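PDB 2F23: transcription inhibitor protein Gfh1 from Thermus thermophilus, which shuts down the catalytic activities of RNA polymerase by partly blocking its substrate site, so that NTPs cannot bind. Local coordinates for residues A[26-36]-A[48-58]; A[99-107]-A[115-123]. All coordinates share one frame; numbering follows the deposited sequence.

In the fold
From the N terminus the chain passes through the short strand 5-7 into helix 9-37. It turns back through a linker and returns along helix 46-71. Contact 1 closes this hairpin between residues 26-36 and 48-58, near the turn that joins the helices. Strand 72-74 then pairs in parallel with 5-7, and the chain enters the C-terminal domain. There contact 2 joins strand 99-105 to the parallel strand 117-120, an outermost strand of the five-stranded mixed sheet. It closes the loop 108-114, which has neither helix nor strand. The contacts follow in series, so neither nests in nor crosses the other. The centres of contacts 1 and 2 are about 39 Å apart.

Contact 1: residues A[26-36]-A[48-58]; sequences LQEATKILQEL and LEAAKQEKARI
L33 pushes its branched end into a hole on the facing helix, formed by L48, A51, K52 and K55. This is knobs-into-holes packing in the antiparallel coiled coil of the GreA/GreB family. The short helix segments run at 158° to each other, with axes 9.1 Å apart. The two methyls of L33 divide the work. CD1 meets K52 CG at 3.6 Å, and CD2 meets K55 CD at 3.7 Å. K55 returns the packing, its side chain sitting among L26, A29, T30 and L33. With CG anti to the backbone N (chi1 -179°), its methylenes run extended across the seam. L33 crosses them at about a right angle, and T30 OG1 lies 3.3 Å from K55 CE. Only the last torsion, about CD-CE, is bent, and NZ forms a salt bridge with E59 on its own helix. An apolar stem thus serves the interface while the charge is met at its margin.

The small side chains of A29 and A51 let the backbones come close. A29 CB touches I58 CD1 at 3.7 Å, and A51 CB faces L36 CD1. Toward the hairpin turn, L36 CB and L48 CD2 are tightly packed at 3.4 Å. At the other end, L26 CB lies against I58 CG2, while the L26 side chain also reaches E59 and I62.

No direct hydrogen bond joins the two segments. Instead, one water donates to A29 O and to A51 O, linking the helix backbones. The T30 hydroxyl is itself held in place: OG1 donates to L26 O at 2.8 Å, from above the carbonyl plane, while T30 N reaches that oxygen from the opposite face.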
loop_
_atom_site.group_PDB
_atom_site.type_symbol
_atom_site.label_atom_id
_atom_site.label_comp_id
_atom_site.label_asym_id
_atom_site.label_seq_id
_atom_site.Cartn_x
_atom_site.Cartn_y
_atom_site.Cartn_z
ATOM N N LEU A 26 15.927 -6.813 -0.824
ATOM C CA LEU A 26 16.749 -6.498 -1.989
ATOM C C LEU A 26 18.165 -7.034 -1.800
ATOM O O LEU A 26 18.768 -7.566 -2.734
ATOM C CB LEU A 26 16.804 -4.985 -2.223
ATOM C CG LEU A 26 17.688 -4.558 -3.400
ATOM C CD1 LEU A 26 17.198 -5.225 -4.678
ATOM C CD2 LEU A 26 17.665 -3.041 -3.541
ATOM N N GLN A 27 18.697 -6.887 -0.589
ATOM C CA GLN A 27 20.042 -7.375 -0.298
ATOM C C GLN A 27 20.087 -8.882 -0.540
ATOM O O GLN A 27 21.023 -9.398 -1.152
ATOM C CB GLN A 27 20.414 -7.064 1.155
ATOM C CG GLN A 27 21.855 -7.407 1.518
ATOM C CD GLN A 27 22.207 -7.037 2.952
ATOM O OE1 GLN A 27 23.358 -7.164 3.372
ATOM N NE2 GLN A 27 21.216 -6.582 3.709
ATOM N N GLU A 28 19.061 -9.579 -0.066
ATOM C CA GLU A 28 18.971 -11.025 -0.230
ATOM C C GLU A 28 18.833 -11.400 -1.705
ATOM O O GLU A 28 19.499 -12.319 -2.186
ATOM C CB GLU A 28 17.775 -11.566 0.555
ATOM C CG GLU A 28 17.840 -11.302 2.051
ATOM C CD GLU A 28 16.571 -11.715 2.777
ATOM O OE1 GLU A 28 16.527 -11.585 4.019
ATOM O OE2 GLU A 28 15.616 -12.164 2.106
ATOM N N ALA A 29 17.972 -10.681 -2.420
ATOM C CA ALA A 29 17.744 -10.941 -3.839
ATOM C C ALA A 29 19.008 -10.704 -4.653
ATOM O O ALA A 29 19.259 -11.389 -5.643
ATOM C CB ALA A 29 16.615 -10.057 -4.359
ATOM N N THR A 30 19.799 -9.722 -4.238
ATOM C CA THR A 30 21.036 -9.407 -4.939
ATOM C C THR A 30 22.066 -10.498 -4.695
ATOM O O THR A 30 22.793 -10.896 -5.609
ATOM C CB THR A 30 21.590 -8.052 -4.482
ATOM O OG1 THR A 30 20.641 -7.030 -4.808
ATOM C CG2 THR A 30 22.911 -7.754 -5.171
ATOM N N LYS A 31 22.124 -10.986 -3.460
ATOM C CA LYS A 31 23.065 -12.045 -3.115
ATOM C C LYS A 31 22.747 -13.287 -3.946
ATOM O O LYS A 31 23.644 -13.920 -4.503
ATOM C CB LYS A 31 22.973 -12.375 -1.623
ATOM C CG LYS A 31 23.954 -13.445 -1.162
ATOM C CD LYS A 31 23.783 -13.756 0.318
ATOM C CE LYS A 31 22.419 -14.364 0.608
ATOM N NZ LYS A 31 22.227 -15.664 -0.092
ATOM N N ILE A 32 21.465 -13.628 -4.029
ATOM C CA ILE A 32 21.029 -14.784 -4.804
ATOM C C ILE A 32 21.430 -14.641 -6.270
ATOM O O ILE A 32 21.950 -15.580 -6.877
ATOM C CB ILE A 32 19.497 -14.966 -4.703
ATOM C CG1 ILE A 32 19.127 -15.414 -3.288
ATOM C CG2 ILE A 32 19.007 -15.978 -5.738
ATOM C CD1 ILE A 32 17.642 -15.562 -3.059
ATOM N N LEU A 33 21.192 -13.464 -6.837
ATOM C CA LEU A 33 21.538 -13.222 -8.231
ATOM C C LEU A 33 23.038 -13.378 -8.447
ATOM O O LEU A 33 23.473 -14.031 -9.396
ATOM C CB LEU A 33 21.103 -11.814 -8.657
ATOM C CG LEU A 33 21.514 -11.422 -10.081
ATOM C CD1 LEU A 33 20.906 -12.399 -11.078
ATOM C CD2 LEU A 33 21.059 -9.997 -10.383
ATOM N N GLN A 34 23.828 -12.783 -7.562
ATOM C CA GLN A 34 25.281 -12.858 -7.673
ATOM C C GLN A 34 25.765 -14.303 -7.612
ATOM O O GLN A 34 26.635 -14.705 -8.388
ATOM C CB GLN A 34 25.943 -12.044 -6.560
ATOM C CG GLN A 34 27.459 -11.961 -6.664
ATOM C CD GLN A 34 27.924 -11.363 -7.980
ATOM O OE1 GLN A 34 27.447 -10.308 -8.400
ATOM N NE2 GLN A 34 28.867 -12.031 -8.634
ATOM N N GLU A 35 25.204 -15.080 -6.691
ATOM C CA GLU A 35 25.579 -16.483 -6.542
ATOM C C GLU A 35 25.313 -17.253 -7.836
ATOM O O GLU A 35 26.139 -18.059 -8.269
ATOM C CB GLU A 35 24.788 -17.137 -5.401
ATOM C CG GLU A 35 24.836 -16.406 -4.066
ATOM C CD GLU A 35 26.225 -16.329 -3.470
ATOM O OE1 GLU A 35 27.117 -15.726 -4.103
ATOM O OE2 GLU A 35 26.424 -16.869 -2.361
ATOM N N LEU A 36 24.159 -17.004 -8.451
ATOM C CA LEU A 36 23.792 -17.683 -9.688
ATOM C C LEU A 36 24.667 -17.252 -10.857
ATOM O O LEU A 36 24.951 -18.048 -11.757
ATOM C CB LEU A 36 22.320 -17.419 -10.023
ATOM C CG LEU A 36 21.291 -18.031 -9.070
ATOM C CD1 LEU A 36 19.895 -17.615 -9.502
ATOM C CD2 LEU A 36 21.417 -19.549 -9.065
ATOM N N LEU A 48 18.342 -17.867 -13.342
ATOM C CA LEU A 48 18.895 -16.522 -13.411
ATOM C C LEU A 48 17.806 -15.517 -13.762
ATOM O O LEU A 48 17.736 -14.436 -13.182
ATOM C CB LEU A 48 20.002 -16.452 -14.468
ATOM C CG LEU A 48 21.413 -16.874 -14.057
ATOM C CD1 LEU A 48 22.297 -16.954 -15.290
ATOM C CD2 LEU A 48 21.982 -15.864 -13.061
ATOM N N GLU A 49 16.959 -15.869 -14.721
ATOM C CA GLU A 49 15.889 -14.972 -15.129
ATOM C C GLU A 49 14.921 -14.712 -13.983
ATOM O O GLU A 49 14.483 -13.578 -13.780
ATOM C CB GLU A 49 15.147 -15.542 -16.339
ATOM C CG GLU A 49 15.956 -15.484 -17.629
ATOM C CD GLU A 49 16.453 -14.080 -17.946
ATOM O OE1 GLU A 49 15.622 -13.146 -17.980
ATOM O OE2 GLU A 49 17.674 -13.909 -18.162
ATOM N N ALA A 50 14.600 -15.758 -13.229
ATOM C CA ALA A 50 13.686 -15.622 -12.097
ATOM C C ALA A 50 14.318 -14.735 -11.030
ATOM O O ALA A 50 13.637 -13.922 -10.405
ATOM C CB ALA A 50 13.356 -17.002 -11.513
ATOM N N ALA A 51 15.624 -14.894 -10.828
ATOM C CA ALA A 51 16.345 -14.102 -9.837
ATOM C C ALA A 51 16.368 -12.633 -10.241
ATOM O O ALA A 51 16.213 -11.749 -9.401
ATOM C CB ALA A 51 17.767 -14.626 -9.679
ATOM N N LYS A 52 16.568 -12.371 -11.530
ATOM C CA LYS A 52 16.583 -10.994 -12.004
ATOM C C LYS A 52 15.176 -10.392 -11.913
ATOM O O LYS A 52 15.021 -9.211 -11.594
ATOM C CB LYS A 52 17.100 -10.928 -13.445
ATOM C CG LYS A 52 18.585 -11.263 -13.575
ATOM C CD LYS A 52 19.114 -11.017 -14.987
ATOM C CE LYS A 52 18.468 -11.934 -16.001
ATOM N NZ LYS A 52 19.026 -11.704 -17.366
ATOM N N GLN A 53 14.155 -11.206 -12.175
ATOM C CA GLN A 53 12.779 -10.729 -12.114
ATOM C C GLN A 53 12.385 -10.346 -10.690
ATOM O O GLN A 53 11.711 -9.338 -10.477
ATOM C CB GLN A 53 11.814 -11.793 -12.645
ATOM C CG GLN A 53 10.355 -11.359 -12.620
ATOM C CD GLN A 53 9.416 -12.415 -13.171
ATOM O OE1 GLN A 53 9.306 -13.513 -12.625
ATOM N NE2 GLN A 53 8.732 -12.084 -14.259
ATOM N N GLU A 54 12.815 -11.144 -9.716
ATOM C CA GLU A 54 12.487 -10.864 -8.322
ATOM C C GLU A 54 13.233 -9.626 -7.831
ATOM O O GLU A 54 12.670 -8.798 -7.110
ATOM C CB GLU A 54 12.817 -12.079 -7.450
ATOM C CG GLU A 54 12.538 -11.897 -5.956
ATOM C CD GLU A 54 11.086 -11.554 -5.631
ATOM O OE1 GLU A 54 10.220 -11.598 -6.528
ATOM O OE2 GLU A 54 10.809 -11.241 -4.454
ATOM N N LYS A 55 14.496 -9.489 -8.227
ATOM C CA LYS A 55 15.281 -8.329 -7.828
ATOM C C LYS A 55 14.612 -7.064 -8.371
ATOM O O LYS A 55 14.497 -6.067 -7.665
ATOM C CB LYS A 55 16.715 -8.448 -8.367
ATOM C CG LYS A 55 17.643 -7.304 -7.981
ATOM C CD LYS A 55 19.089 -7.644 -8.337
ATOM C CE LYS A 55 20.041 -6.507 -8.004
ATOM N NZ LYS A 55 19.857 -5.357 -8.920
ATOM N N ALA A 56 14.160 -7.114 -9.620
ATOM C CA ALA A 56 13.510 -5.960 -10.234
ATOM C C ALA A 56 12.184 -5.638 -9.549
ATOM O O ALA A 56 11.828 -4.466 -9.397
ATOM C CB ALA A 56 13.280 -6.214 -11.718
ATOM N N ARG A 57 11.455 -6.675 -9.143
ATOM C CA ARG A 57 10.170 -6.477 -8.480
ATOM C C ARG A 57 10.388 -5.695 -7.194
ATOM O O ARG A 57 9.654 -4.752 -6.893
ATOM C CB ARG A 57 9.508 -7.821 -8.155
ATOM C CG ARG A 57 8.095 -7.689 -7.574
ATOM C CD ARG A 57 7.480 -9.042 -7.243
ATOM N NE ARG A 57 8.083 -9.661 -6.066
ATOM C CZ ARG A 57 7.855 -9.269 -4.817
ATOM N NH1 ARG A 57 8.447 -9.889 -3.807
ATOM N NH2 ARG A 57 7.028 -8.260 -4.575
ATOM N N ILE A 58 11.407 -6.088 -6.440
ATOM C CA ILE A 58 11.713 -5.421 -5.178
ATOM C C ILE A 58 12.183 -3.991 -5.418
ATOM O O ILE A 58 11.746 -3.062 -4.739
ATOM C CB ILE A 58 12.796 -6.196 -4.399
ATOM C CG1 ILE A 58 12.279 -7.599 -4.068
ATOM C CG2 ILE A 58 13.159 -5.444 -3.111
ATOM C CD1 ILE A 58 13.359 -8.561 -3.613
HETATM O O HOH W 1 17.138 -12.533 -6.819
#

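Contact 2: residues A[99-107]-A[115-123]; sequences RLSVQVVSP and TPMKISDAS
I119 lays its CD1 methyl against V102, tightly, at 3.3 Å from CG1. Both belong to parallel neighbouring strands of the mixed sheet in the FKBP-like C-terminal domain. V102, V104, M117 and I119 share one face of this pair. Helix 124-129 lies over it, with L129 against V102 and M125 against I119. On the other face Q103 and K118 lie side by side, pointing the same way. K118 NZ is paired with D114.

Five backbone hydrogen bonds alternate between the strands, from M117 N to S101 O through to D121 N to V105 O. Before them, P116 follows a cis peptide bond and sets its CB 3.3 Å from S101 OG.

At the end of strand 117-120, S120 CB and OG lie against P107. S120 OG is anti to its own N (chi1 167°) and accepts from A122 N at 3.1 Å, forming an ST turn. With an alanine here, A122 N would probably lose this acceptor, and P107 CG its contact with the hydroxyl. S120 O takes both N and OG of S123, the N-cap of helix 124-129. One water bridges S106 OG and D121 OD1, donating to the carboxylate at 2.8 Å.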
loop_
_atom_site.group_PDB
_atom_site.type_symbol
_atom_site.label_atom_id
_atom_site.label_comp_id
_atom_site.label_asym_id
_atom_site.label_seq_id
_atom_site.Cartn_x
_atom_site.Cartn_y
_atom_site.Cartn_z
ATOM N N ARG A 99 -5.800 4.179 -7.812
ATOM C CA ARG A 99 -6.740 4.953 -7.019
ATOM C C ARG A 99 -8.068 4.220 -6.913
ATOM O O ARG A 99 -8.562 3.660 -7.891
ATOM C CB ARG A 99 -6.930 6.338 -7.638
ATOM C CG ARG A 99 -5.642 7.145 -7.668
ATOM C CD ARG A 99 -5.819 8.495 -8.332
ATOM N NE ARG A 99 -4.561 9.238 -8.372
ATOM C CZ ARG A 99 -4.415 10.433 -8.934
ATOM N NH1 ARG A 99 -5.451 11.029 -9.509
ATOM N NH2 ARG A 99 -3.233 11.036 -8.922
ATOM N N LEU A 100 -8.631 4.222 -5.710
ATOM C CA LEU A 100 -9.889 3.550 -5.424
ATOM C C LEU A 100 -10.666 4.374 -4.411
ATOM O O LEU A 100 -10.074 4.979 -3.526
ATOM C CB LEU A 100 -9.606 2.168 -4.825
ATOM C CG LEU A 100 -10.773 1.428 -4.168
ATOM C CD1 LEU A 100 -11.751 0.980 -5.235
ATOM C CD2 LEU A 100 -10.253 0.231 -3.389
ATOM N N SER A 101 -11.985 4.415 -4.542
ATOM C CA SER A 101 -12.788 5.149 -3.577
ATOM C C SER A 101 -13.830 4.202 -2.999
ATOM O O SER A 101 -14.272 3.257 -3.658
ATOM C CB SER A 101 -13.466 6.366 -4.219
ATOM O OG SER A 101 -14.369 5.976 -5.233
ATOM N N VAL A 102 -14.201 4.446 -1.752
ATOM C CA VAL A 102 -15.181 3.611 -1.075
ATOM C C VAL A 102 -16.026 4.470 -0.159
ATOM O O VAL A 102 -15.653 5.590 0.180
ATOM C CB VAL A 102 -14.498 2.534 -0.198
ATOM C CG1 VAL A 102 -13.595 1.663 -1.042
ATOM C CG2 VAL A 102 -13.706 3.201 0.922
ATOM N N GLN A 103 -17.184 3.950 0.222
ATOM C CA GLN A 103 -18.033 4.654 1.160
ATOM C C GLN A 103 -18.389 3.656 2.241
ATOM O O GLN A 103 -18.853 2.553 1.948
ATOM C CB GLN A 103 -19.316 5.184 0.510
ATOM C CG GLN A 103 -20.226 5.853 1.533
ATOM C CD GLN A 103 -21.470 6.473 0.934
ATOM O OE1 GLN A 103 -22.163 5.853 0.125
ATOM N NE2 GLN A 103 -21.774 7.702 1.348
ATOM N N VAL A 104 -18.142 4.030 3.490
ATOM C CA VAL A 104 -18.462 3.158 4.608
ATOM C C VAL A 104 -19.966 3.272 4.846
ATOM O O VAL A 104 -20.494 4.371 5.016
ATOM C CB VAL A 104 -17.694 3.575 5.887
ATOM C CG1 VAL A 104 -18.124 2.712 7.053
ATOM C CG2 VAL A 104 -16.187 3.427 5.664
ATOM N N VAL A 105 -20.657 2.137 4.837
ATOM C CA VAL A 105 -22.101 2.138 5.037
ATOM C C VAL A 105 -22.523 1.036 5.997
ATOM O O VAL A 105 -21.704 0.218 6.415
ATOM C CB VAL A 105 -22.843 1.928 3.697
ATOM C CG1 VAL A 105 -22.518 3.071 2.735
ATOM C CG2 VAL A 105 -22.431 0.596 3.075
ATOM N N SER A 106 -23.800 1.017 6.355
ATOM C CA SER A 106 -24.290 -0.029 7.242
ATOM C C SER A 106 -24.282 -1.344 6.475
ATOM O O SER A 106 -24.357 -1.359 5.246
ATOM C CB SER A 106 -25.703 0.294 7.730
ATOM O OG SER A 106 -25.676 1.392 8.625
ATOM N N PRO A 107 -24.182 -2.473 7.189
ATOM C CA PRO A 107 -24.159 -3.796 6.563
ATOM C C PRO A 107 -25.218 -4.016 5.485
ATOM O O PRO A 107 -24.922 -4.562 4.425
ATOM C CB PRO A 107 -24.332 -4.733 7.753
ATOM C CG PRO A 107 -23.570 -4.022 8.821
ATOM C CD PRO A 107 -24.041 -2.589 8.654
ATOM N N THR A 115 -19.312 2.182 -7.340
ATOM C CA THR A 115 -18.152 3.064 -7.313
ATOM C C THR A 115 -18.673 4.424 -6.868
ATOM O O THR A 115 -19.459 5.053 -7.571
ATOM C CB THR A 115 -17.494 3.228 -8.698
ATOM O OG1 THR A 115 -17.021 1.959 -9.160
ATOM C CG2 THR A 115 -16.316 4.193 -8.611
ATOM N N PRO A 116 -18.267 4.879 -5.674
ATOM C CA PRO A 116 -17.365 4.173 -4.757
ATOM C C PRO A 116 -17.950 2.864 -4.232
ATOM O O PRO A 116 -19.170 2.709 -4.156
ATOM C CB PRO A 116 -17.138 5.194 -3.645
ATOM C CG PRO A 116 -18.407 5.984 -3.641
ATOM C CD PRO A 116 -18.665 6.182 -5.114
ATOM N N MET A 117 -17.078 1.922 -3.886
ATOM C CA MET A 117 -17.533 0.643 -3.354
ATOM C C MET A 117 -18.212 0.906 -2.016
ATOM O O MET A 117 -17.631 1.561 -1.154
ATOM C CB MET A 117 -16.354 -0.316 -3.112
ATOM C CG MET A 117 -15.646 -0.862 -4.346
ATOM S SD MET A 117 -14.865 -2.492 -4.030
ATOM C CE MET A 117 -14.411 -2.348 -2.357
ATOM N N LYS A 118 -19.435 0.414 -1.844
ATOM C CA LYS A 118 -20.137 0.586 -0.577
ATOM C C LYS A 118 -19.712 -0.582 0.301
ATOM O O LYS A 118 -20.113 -1.725 0.081
ATOM C CB LYS A 118 -21.652 0.584 -0.780
ATOM C CG LYS A 118 -22.169 1.821 -1.499
ATOM C CD LYS A 118 -23.685 1.905 -1.437
ATOM C CE LYS A 118 -24.196 3.150 -2.144
ATOM N NZ LYS A 118 -23.927 3.092 -3.609
ATOM N N ILE A 119 -18.882 -0.275 1.290
ATOM C CA ILE A 119 -18.332 -1.271 2.195
ATOM C C ILE A 119 -18.999 -1.235 3.562
ATOM O O ILE A 119 -19.136 -0.174 4.168
ATOM C CB ILE A 119 -16.821 -1.027 2.365
ATOM C CG1 ILE A 119 -16.153 -1.012 0.990
ATOM C CG2 ILE A 119 -16.198 -2.094 3.254
ATOM C CD1 ILE A 119 -14.709 -0.616 1.033
ATOM N N SER A 120 -19.407 -2.405 4.044
ATOM C CA SER A 120 -20.050 -2.513 5.347
ATOM C C SER A 120 -19.075 -2.139 6.452
ATOM O O SER A 120 -17.922 -2.567 6.434
ATOM C CB SER A 120 -20.540 -3.946 5.564
ATOM O OG SER A 120 -20.898 -4.165 6.918
ATOM N N ASP A 121 -19.532 -1.339 7.414
ATOM C CA ASP A 121 -18.665 -0.942 8.510
ATOM C C ASP A 121 -18.329 -2.118 9.426
ATOM O O ASP A 121 -17.446 -2.014 10.269
ATOM C CB ASP A 121 -19.286 0.215 9.316
ATOM C CG ASP A 121 -20.613 -0.143 9.966
ATOM O OD1 ASP A 121 -21.169 0.740 10.656
ATOM O OD2 ASP A 121 -21.107 -1.275 9.796
ATOM N N ALA A 122 -19.014 -3.244 9.234
ATOM C CA ALA A 122 -18.775 -4.437 10.042
ATOM C C ALA A 122 -17.825 -5.425 9.357
ATOM O O ALA A 122 -17.395 -6.414 9.962
ATOM C CB ALA A 122 -20.098 -5.123 10.355
ATOM N N SER A 123 -17.501 -5.160 8.094
ATOM C CA SER A 123 -16.601 -6.030 7.344
ATOM C C SER A 123 -15.156 -5.749 7.744
ATOM O O SER A 123 -14.861 -4.720 8.343
ATOM C CB SER A 123 -16.756 -5.781 5.845
ATOM O OG SER A 123 -16.218 -4.516 5.486
HETATM O O HOH W 2 -23.979 0.420 10.965
#